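Local coordinates for DUF115 domain-containing protein (Magnetospirillum magneticum AMB-1, PDB 5MU5), which probably transfers sugar onto flagellin as a Maf-family glycosyltransferase involved in the formation of bacterial flagella, at residues P24-R29 with I182-E187; V40-E43 with L47-E50; L127-G130 with Q134-I137; D155-S160 with V164-L169. One frame throughout, in Å; residues are numbered along the deposited sequence.

Interaction 1: P24-R29 with I182-E187; sequences PEMGER and IIIEEE. With EDO (1,2-ethanediol), chain I.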
# COMPACT_ATOMS: atom_id res chain seq x y z
N PRO A 24 15.39 -4.52 23.23
CA PRO A 24 15.11 -4.70 24.67
C PRO A 24 13.95 -5.61 25.03
O PRO A 24 14.09 -6.47 25.92
CB PRO A 24 14.91 -3.26 25.21
CG PRO A 24 15.42 -2.37 24.15
CD PRO A 24 15.36 -3.10 22.83
N GLU A 25 12.81 -5.42 24.38
CA GLU A 25 11.64 -6.26 24.66
C GLU A 25 11.95 -7.73 24.43
O GLU A 25 11.51 -8.59 25.18
CB GLU A 25 10.42 -5.83 23.82
CG GLU A 25 9.73 -4.56 24.32
CD GLU A 25 8.54 -4.13 23.45
OE1 GLU A 25 8.11 -2.96 23.58
OE2 GLU A 25 8.03 -4.96 22.65
N MET A 26 12.72 -8.04 23.40
CA MET A 26 13.09 -9.42 23.13
C MET A 26 14.07 -9.91 24.19
O MET A 26 13.99 -11.05 24.67
CB MET A 26 13.74 -9.52 21.75
CG MET A 26 14.04 -10.94 21.30
SD MET A 26 12.53 -11.92 21.10
CE MET A 26 11.73 -11.06 19.74
N GLY A 27 15.00 -9.03 24.56
CA GLY A 27 15.98 -9.30 25.59
C GLY A 27 15.28 -9.58 26.90
O GLY A 27 15.65 -10.52 27.60
N GLU A 28 14.25 -8.80 27.21
CA GLU A 28 13.57 -8.98 28.49
C GLU A 28 12.87 -10.35 28.50
O GLU A 28 12.89 -11.07 29.49
CB GLU A 28 12.60 -7.83 28.78
CG GLU A 28 12.01 -7.85 30.18
CD GLU A 28 13.05 -8.02 31.30
OE1 GLU A 28 14.11 -7.36 31.26
OE2 GLU A 28 12.79 -8.82 32.24
N ARG A 29 12.31 -10.71 27.38
CA ARG A 29 11.65 -11.98 27.26
C ARG A 29 12.65 -13.14 27.36
O ARG A 29 12.41 -14.13 28.05
CB ARG A 29 10.89 -12.00 25.93
CG ARG A 29 10.02 -13.22 25.79
CD ARG A 29 9.22 -13.19 24.52
NE ARG A 29 8.59 -14.49 24.33
CZ ARG A 29 7.90 -14.83 23.25
NH1 ARG A 29 7.73 -13.95 22.25
NH2 ARG A 29 7.37 -16.04 23.17
N ILE A 182 13.15 -10.13 14.22
CA ILE A 182 12.97 -11.50 14.66
C ILE A 182 11.49 -11.66 14.89
O ILE A 182 10.91 -10.96 15.68
CB ILE A 182 13.76 -11.79 15.92
CG1 ILE A 182 15.26 -11.61 15.61
CG2 ILE A 182 13.46 -13.20 16.42
CD1 ILE A 182 16.15 -11.76 16.82
N ILE A 183 10.89 -12.59 14.17
CA ILE A 183 9.46 -12.77 14.17
C ILE A 183 9.16 -14.08 14.83
O ILE A 183 9.51 -15.13 14.32
CB ILE A 183 8.98 -12.75 12.71
CG1 ILE A 183 9.24 -11.37 12.09
CG2 ILE A 183 7.51 -13.14 12.60
CD1 ILE A 183 9.29 -11.37 10.56
N ILE A 184 8.54 -14.01 16.00
CA ILE A 184 8.17 -15.18 16.78
C ILE A 184 6.67 -15.37 16.63
O ILE A 184 5.88 -14.80 17.39
CB ILE A 184 8.51 -14.99 18.28
CG1 ILE A 184 9.94 -14.49 18.46
CG2 ILE A 184 8.30 -16.29 19.04
CD1 ILE A 184 11.00 -15.42 17.91
N GLU A 185 6.27 -16.16 15.64
CA GLU A 185 4.85 -16.37 15.35
C GLU A 185 4.66 -17.80 14.89
O GLU A 185 5.53 -18.36 14.24
CB GLU A 185 4.36 -15.40 14.24
CG GLU A 185 4.44 -13.92 14.59
CD GLU A 185 3.53 -13.51 15.76
OE1 GLU A 185 2.51 -14.19 15.96
OE2 GLU A 185 3.84 -12.53 16.48
N GLU A 186 3.51 -18.36 15.21
CA GLU A 186 3.16 -19.74 14.86
C GLU A 186 2.06 -19.84 13.81
O GLU A 186 1.79 -20.91 13.32
CB GLU A 186 2.66 -20.47 16.11
CG GLU A 186 3.71 -20.55 17.21
CD GLU A 186 3.14 -21.03 18.54
OE1 GLU A 186 2.22 -21.88 18.54
OE2 GLU A 186 3.62 -20.55 19.59
N GLU A 187 1.40 -18.74 13.50
CA GLU A 187 0.29 -18.78 12.57
C GLU A 187 0.79 -18.35 11.20
O GLU A 187 1.52 -17.37 11.11
CB GLU A 187 -0.82 -17.84 13.04
CG GLU A 187 -1.42 -18.21 14.38
CD GLU A 187 -2.17 -17.04 15.02
OE1 GLU A 187 -1.69 -15.88 14.96
OE2 GLU A 187 -3.26 -17.28 15.59
C1 EDO I . 12.62 -3.87 20.57
O1 EDO I . 12.22 -3.66 21.91
C2 EDO I . 11.51 -4.74 20.03
O2 EDO I . 11.62 -6.04 20.67
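M26 leaves its helix with CG anti to the backbone N (chi1 -174°), then bends at both chi2 and chi3, and this hooked shape lays its terminal methyl against I182 and I184. One helical turn on, R29 starts in the same way, but its chain stays extended from CG to NE and carries the guanidinium out to I184, NH1 leading. The isoleucine answers with both branches: at chi1 -49° its CG1 faces the methionine while CG2 faces the arginine. M26 CE lies 4.1 Å from I184 CG1 and 4.3 Å from I182 CG2. R29 NH1 meets I184 CG2 obliquely at 4.0 Å, the two side chains running alongside but in opposite senses. No hydrogen bond joins the two segments, so helix and strand end meet by loose side-chain packing, mainly apolar. At the N-terminal turn of the helix, a 1,2-ethanediol, probably from the crystallisation liquor, accepts a bond from E25 N to its O1 (3.1 Å). Helix 24-32 thus rests beside the edge strand 180-183 of the parallel sheet, which is tied by backbone bonds from I183 to I149 and E151. F19 of helix 9-22 touches both M26 and I182, and F154 of helix 154-160 packs on M26 and I184 and forms a cation-pi pair with R29.

Interaction 2: V40-E43 with L47-E50; sequences VVNE and LDVE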
# COMPACT_ATOMS: atom_id res chain seq x y z
N VAL A 40 21.28 -30.01 24.53
CA VAL A 40 22.17 -31.13 24.84
C VAL A 40 23.27 -31.28 23.80
O VAL A 40 23.14 -30.79 22.68
CB VAL A 40 21.38 -32.46 24.94
CG1 VAL A 40 20.23 -32.34 25.94
CG2 VAL A 40 20.84 -32.90 23.58
N VAL A 41 24.37 -31.93 24.19
CA VAL A 41 25.45 -32.24 23.26
C VAL A 41 25.14 -33.60 22.63
O VAL A 41 24.95 -34.58 23.35
CB VAL A 41 26.81 -32.33 23.98
CG1 VAL A 41 27.89 -32.74 23.00
CG2 VAL A 41 27.17 -31.00 24.63
N ASN A 42 25.07 -33.65 21.30
CA ASN A 42 24.78 -34.92 20.60
C ASN A 42 26.07 -35.75 20.41
O ASN A 42 27.14 -35.33 20.83
CB ASN A 42 24.04 -34.69 19.28
CG ASN A 42 24.92 -34.11 18.19
OD1 ASN A 42 26.11 -33.91 18.37
ND2 ASN A 42 24.33 -33.85 17.03
N GLU A 43 25.95 -36.92 19.78
CA GLU A 43 27.10 -37.84 19.59
C GLU A 43 28.23 -37.23 18.76
O GLU A 43 29.40 -37.52 18.99
CB GLU A 43 26.64 -39.13 18.93
CG GLU A 43 25.70 -39.95 19.79
CD GLU A 43 25.08 -41.11 19.03
OE1 GLU A 43 24.93 -41.02 17.79
OE2 GLU A 43 24.72 -42.12 19.70
N LEU A 47 25.95 -29.03 19.55
CA LEU A 47 24.85 -28.72 20.44
C LEU A 47 23.55 -28.99 19.68
O LEU A 47 23.48 -28.75 18.47
CB LEU A 47 24.91 -27.27 20.93
CG LEU A 47 25.99 -26.98 21.98
CD1 LEU A 47 26.09 -25.48 22.20
CD2 LEU A 47 25.69 -27.70 23.29
N ASP A 48 22.55 -29.51 20.39
CA ASP A 48 21.29 -29.89 19.78
C ASP A 48 20.15 -29.61 20.77
O ASP A 48 20.40 -29.41 21.95
CB ASP A 48 21.32 -31.38 19.39
CG ASP A 48 20.32 -31.74 18.30
OD1 ASP A 48 19.41 -30.93 17.99
OD2 ASP A 48 20.43 -32.84 17.71
N VAL A 49 18.93 -29.57 20.26
CA VAL A 49 17.73 -29.36 21.08
C VAL A 49 16.89 -30.63 21.14
O VAL A 49 16.38 -31.10 20.13
CB VAL A 49 16.88 -28.21 20.55
CG1 VAL A 49 15.69 -27.96 21.46
CG2 VAL A 49 17.71 -26.94 20.45
N GLU A 50 16.78 -31.20 22.34
CA GLU A 50 16.04 -32.43 22.56
C GLU A 50 14.73 -32.11 23.27
O GLU A 50 14.66 -31.18 24.06
CB GLU A 50 16.89 -33.42 23.36
CG GLU A 50 16.24 -34.78 23.62
CD GLU A 50 15.37 -34.80 24.87
OE1 GLU A 50 15.77 -34.20 25.89
OE2 GLU A 50 14.28 -35.42 24.84
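V40 and D48 face each other as an antiparallel hydrogen-bonded pair, each using both its backbone N-H and its C=O. V40 N gives a nearly straight bond (170°) to D48 O at 2.8 Å, and D48 N returns one to V40 O at 2.7 Å. V40 O also takes a CA-H...O contact from L47, whose own O is bonded to Y133 OH. D48 holds CG anti to its backbone N (chi1 -157°), which brings OD1 to V49 N (2.7 Å, on the anti side and tilted out of the carboxylate plane); OD1 also receives Y57 N, and OD2 G58 N, tying the strand to the chain after strand 54-55. A leucine here would probably leave those three backbone N-H groups without their acceptors and let Y57 and G58 drift from the strand. N42 ND2 stops 4.1 Å from D48 OD2, too far to bond; N42 OD1 takes D46 N inside the turn. E50 OE2 accepts from G53 N. On one face V41 CG2 meets L47 CD2 (3.9 Å), on the other V40 CG2 meets E50 CB (4.0 Å). Strand 54-55 extends this beta hairpin, its F55 on V40, D48 and E50, while V49 packs against F156 and H159 of helix 154-160.

Interaction 3: L127-G130 with Q134-I137; sequences LGLG and QLPI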
# COMPACT_ATOMS: atom_id res chain seq x y z
N LEU A 127 13.64 -18.63 7.33
CA LEU A 127 12.41 -19.21 7.80
C LEU A 127 12.90 -20.31 8.70
O LEU A 127 13.33 -21.37 8.23
CB LEU A 127 11.60 -19.73 6.63
CG LEU A 127 11.38 -18.54 5.69
CD1 LEU A 127 11.55 -18.98 4.25
CD2 LEU A 127 10.05 -17.89 5.98
N GLY A 128 12.88 -20.02 9.99
CA GLY A 128 13.46 -20.91 10.97
C GLY A 128 14.85 -20.40 11.34
O GLY A 128 15.57 -19.82 10.51
N LEU A 129 15.19 -20.57 12.61
CA LEU A 129 16.52 -20.27 13.12
C LEU A 129 17.16 -21.56 13.57
O LEU A 129 18.29 -21.86 13.21
CB LEU A 129 16.43 -19.29 14.29
CG LEU A 129 17.73 -18.95 15.03
CD1 LEU A 129 18.65 -18.15 14.14
CD2 LEU A 129 17.41 -18.17 16.28
N GLY A 130 16.42 -22.34 14.36
CA GLY A 130 17.01 -23.51 14.97
C GLY A 130 18.07 -22.97 15.91
O GLY A 130 17.81 -21.98 16.60
N GLN A 134 23.39 -22.16 10.38
CA GLN A 134 23.43 -21.61 9.01
C GLN A 134 23.89 -20.16 8.92
O GLN A 134 24.51 -19.78 7.93
CB GLN A 134 22.06 -21.77 8.30
CG GLN A 134 20.89 -20.97 8.88
CD GLN A 134 20.26 -21.59 10.13
OE1 GLN A 134 20.71 -22.61 10.62
NE2 GLN A 134 19.22 -20.95 10.65
N LEU A 135 23.61 -19.36 9.94
CA LEU A 135 23.84 -17.89 9.89
C LEU A 135 25.23 -17.39 9.52
O LEU A 135 25.35 -16.59 8.61
CB LEU A 135 23.41 -17.20 11.20
CG LEU A 135 21.92 -17.04 11.41
CD1 LEU A 135 21.68 -16.35 12.74
CD2 LEU A 135 21.27 -16.25 10.29
N PRO A 136 26.27 -17.83 10.23
CA PRO A 136 27.59 -17.37 9.83
C PRO A 136 27.81 -17.49 8.33
O PRO A 136 28.25 -16.55 7.70
CB PRO A 136 28.54 -18.31 10.57
CG PRO A 136 27.77 -18.83 11.73
CD PRO A 136 26.32 -18.74 11.39
N ILE A 137 27.48 -18.65 7.77
CA ILE A 137 27.71 -18.93 6.34
C ILE A 137 26.88 -18.03 5.41
O ILE A 137 27.42 -17.45 4.48
CB ILE A 137 27.43 -20.41 6.01
CG1 ILE A 137 28.40 -21.32 6.78
CG2 ILE A 137 27.57 -20.66 4.50
CD1 ILE A 137 28.00 -22.78 6.82
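The amide of Q134 meets the L129 peptide through NE2: L129 O lies almost in the amide plane, only 8° out of it. Beyond the two segments, the glutamine side chain touches I65, F213 and A215. Seen from the acceptor, the approach is less regular, since NE2 comes in at a C=O...N angle of 119° and is tilted out of the carbonyl plane. The bond itself is good, 2.9 Å from Q134 NE2 to L129 O and close to straight at 167°. To reach it, the glutamine sets CG between its backbone N and carbonyl carbon and turns again at chi2, folding back from helix 134-142 toward the loop. A leucine in its place would probably leave the buried L129 O without this donor and the loop less firmly tied to the helix. Next to this polar link, L129 CD1 and L135 CD1 touch at 3.8 Å, their side chains crossing at about a right angle. The glycines let the backbone turn here, as in the glycine-rich loops of Rossmann-like folds: at G128 a side chain would collide with the carbonyl O of L127, and G130 has positive phi. E151 OE1 accepts both L129 N and G130 N. The loop runs from central strand 123-127 into helix 134-142, flanked by strand 211-214 and by helix 61-71, which touches Q134 and I137.

Interaction 4: D155-S160 with V164-L169; sequences DFLYHS and VDWRPL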
# COMPACT_ATOMS: atom_id res chain seq x y z
N ASP A 155 11.87 -21.32 22.09
CA ASP A 155 12.95 -22.09 22.70
C ASP A 155 14.20 -22.09 21.85
O ASP A 155 15.31 -21.99 22.38
CB ASP A 155 12.53 -23.53 22.98
CG ASP A 155 11.62 -23.65 24.20
OD1 ASP A 155 11.06 -22.62 24.66
OD2 ASP A 155 11.49 -24.80 24.69
N PHE A 156 14.04 -22.20 20.55
CA PHE A 156 15.18 -22.22 19.65
C PHE A 156 15.97 -20.91 19.72
O PHE A 156 17.20 -20.93 19.74
CB PHE A 156 14.77 -22.52 18.20
CG PHE A 156 14.15 -23.89 18.01
CD1 PHE A 156 14.24 -24.89 18.98
CD2 PHE A 156 13.52 -24.21 16.80
CE1 PHE A 156 13.68 -26.14 18.77
CE2 PHE A 156 12.96 -25.46 16.59
CZ PHE A 156 13.04 -26.42 17.57
N LEU A 157 15.28 -19.79 19.75
CA LEU A 157 15.97 -18.51 19.89
C LEU A 157 16.71 -18.49 21.23
O LEU A 157 17.87 -18.09 21.31
CB LEU A 157 14.99 -17.34 19.82
CG LEU A 157 15.64 -15.97 20.03
CD1 LEU A 157 16.60 -15.63 18.89
CD2 LEU A 157 14.57 -14.90 20.18
N TYR A 158 16.02 -18.93 22.28
CA TYR A 158 16.59 -18.95 23.62
C TYR A 158 17.85 -19.80 23.67
O TYR A 158 18.85 -19.35 24.18
CB TYR A 158 15.55 -19.45 24.63
CG TYR A 158 16.09 -19.56 26.03
CD1 TYR A 158 16.10 -18.45 26.86
CD2 TYR A 158 16.58 -20.76 26.52
CE1 TYR A 158 16.60 -18.54 28.14
CE2 TYR A 158 17.10 -20.86 27.80
CZ TYR A 158 17.08 -19.74 28.61
OH TYR A 158 17.57 -19.80 29.90
N HIS A 159 17.80 -21.01 23.12
CA HIS A 159 18.98 -21.89 23.08
C HIS A 159 20.05 -21.36 22.15
O HIS A 159 21.22 -21.67 22.36
CB HIS A 159 18.64 -23.29 22.61
CG HIS A 159 17.76 -24.04 23.54
ND1 HIS A 159 18.05 -24.17 24.88
CD2 HIS A 159 16.61 -24.73 23.33
CE1 HIS A 159 17.11 -24.90 25.46
NE2 HIS A 159 16.23 -25.25 24.55
N SER A 160 19.66 -20.61 21.11
CA SER A 160 20.61 -20.03 20.14
C SER A 160 21.60 -19.05 20.80
O SER A 160 22.64 -18.70 20.21
CB SER A 160 19.89 -19.30 19.00
OG SER A 160 19.48 -18.01 19.41
N VAL A 164 24.99 -18.85 18.62
CA VAL A 164 25.16 -17.81 17.63
C VAL A 164 25.90 -16.63 18.23
O VAL A 164 25.75 -16.33 19.40
CB VAL A 164 23.79 -17.33 17.17
CG1 VAL A 164 23.91 -16.19 16.18
CG2 VAL A 164 23.02 -18.49 16.56
N ASP A 165 26.70 -15.95 17.42
CA ASP A 165 27.31 -14.70 17.83
C ASP A 165 26.33 -13.58 17.46
O ASP A 165 26.39 -13.01 16.38
CB ASP A 165 28.67 -14.50 17.14
CG ASP A 165 29.50 -13.41 17.80
OD1 ASP A 165 28.94 -12.60 18.57
OD2 ASP A 165 30.72 -13.35 17.54
N TRP A 166 25.42 -13.28 18.37
CA TRP A 166 24.35 -12.33 18.12
C TRP A 166 24.69 -10.85 18.09
O TRP A 166 23.97 -10.06 17.47
CB TRP A 166 23.27 -12.53 19.16
CG TRP A 166 22.35 -13.64 18.87
CD1 TRP A 166 22.26 -14.83 19.53
CD2 TRP A 166 21.35 -13.65 17.86
NE1 TRP A 166 21.25 -15.58 18.99
CE2 TRP A 166 20.68 -14.88 17.96
CE3 TRP A 166 20.96 -12.74 16.88
CZ2 TRP A 166 19.62 -15.24 17.10
CZ3 TRP A 166 19.91 -13.08 16.02
CH2 TRP A 166 19.25 -14.32 16.13
N ARG A 167 25.76 -10.45 18.77
CA ARG A 167 26.08 -9.04 18.87
C ARG A 167 26.31 -8.33 17.53
O ARG A 167 25.77 -7.27 17.33
CB ARG A 167 27.25 -8.76 19.84
CG ARG A 167 27.63 -7.28 19.87
CD ARG A 167 28.47 -6.85 21.05
NE ARG A 167 27.69 -6.67 22.27
CZ ARG A 167 27.01 -5.57 22.59
NH1 ARG A 167 26.98 -4.51 21.79
NH2 ARG A 167 26.34 -5.53 23.73
N PRO A 168 27.12 -8.91 16.63
CA PRO A 168 27.31 -8.25 15.34
C PRO A 168 25.99 -8.10 14.58
O PRO A 168 25.80 -7.12 13.89
CB PRO A 168 28.27 -9.18 14.61
CG PRO A 168 29.00 -9.91 15.69
CD PRO A 168 27.95 -10.13 16.74
N LEU A 169 25.07 -9.05 14.73
CA LEU A 169 23.75 -8.93 14.11
C LEU A 169 22.93 -7.82 14.75
O LEU A 169 22.44 -6.92 14.06
CB LEU A 169 22.98 -10.24 14.22
CG LEU A 169 23.56 -11.37 13.39
CD1 LEU A 169 22.86 -12.69 13.66
CD2 LEU A 169 23.43 -11.00 11.93
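S160 and V164 are joined through the backbone, V164 N bonding to S160 O at 2.8 Å, so the chain turns tightly between the two helices. The serine side chain makes the second link. W166 NE1 donates to S160 OG at 3.0 Å, and the hydroxyl sits at the indole edge, 8° from the ring plane, although the bond is bent to 149°. The hydroxyl hydrogen appears to go back to L157 O, across a modelled distance too short to be taken at face value; if that bond is real, OG both gives and receives. With CG anti to the backbone N (chi1 177°), L157 turns CD1 obliquely to the benzene part of the same ring, 3.5 Å from W166 CZ2. V164 CG1 lies over one indole face, offset toward the rim, while its CG2 lies 4.1 Å from S160 CB. These contacts and the NE1 bond would help to set the ring's rotation. F19 meets W166 edge-to-face, and N15 bonds both V164 O and W166 N. Helices 154-160 and 166-171 together connect neighbouring parallel strands 146-150 and 180-183, a beta-alpha-beta crossover of the kind that builds Rossmann-like sheets.

How the interactions relate
Interactions 3 and 4 are buried and abut, with L129 CD2 wedged against L157, S160 and W166; interactions 1 and 2 lie at the surface. Interaction 4 touches all three others: L157 and W166 support M26, I182 and I184 of interaction 1, and F156 and H159 receive V49 of interaction 2. Interactions 1 and 2 do not touch, their centres about 24 Å apart. The chemistry follows the setting. Interaction 1 joins sequence-distant elements without hydrogen bonds, whereas the other three close short loops with them: backbone pairing in the hairpin, a side-chain amide in interaction 3, and a backbone bond plus an indole with a hydroxyl in interaction 4.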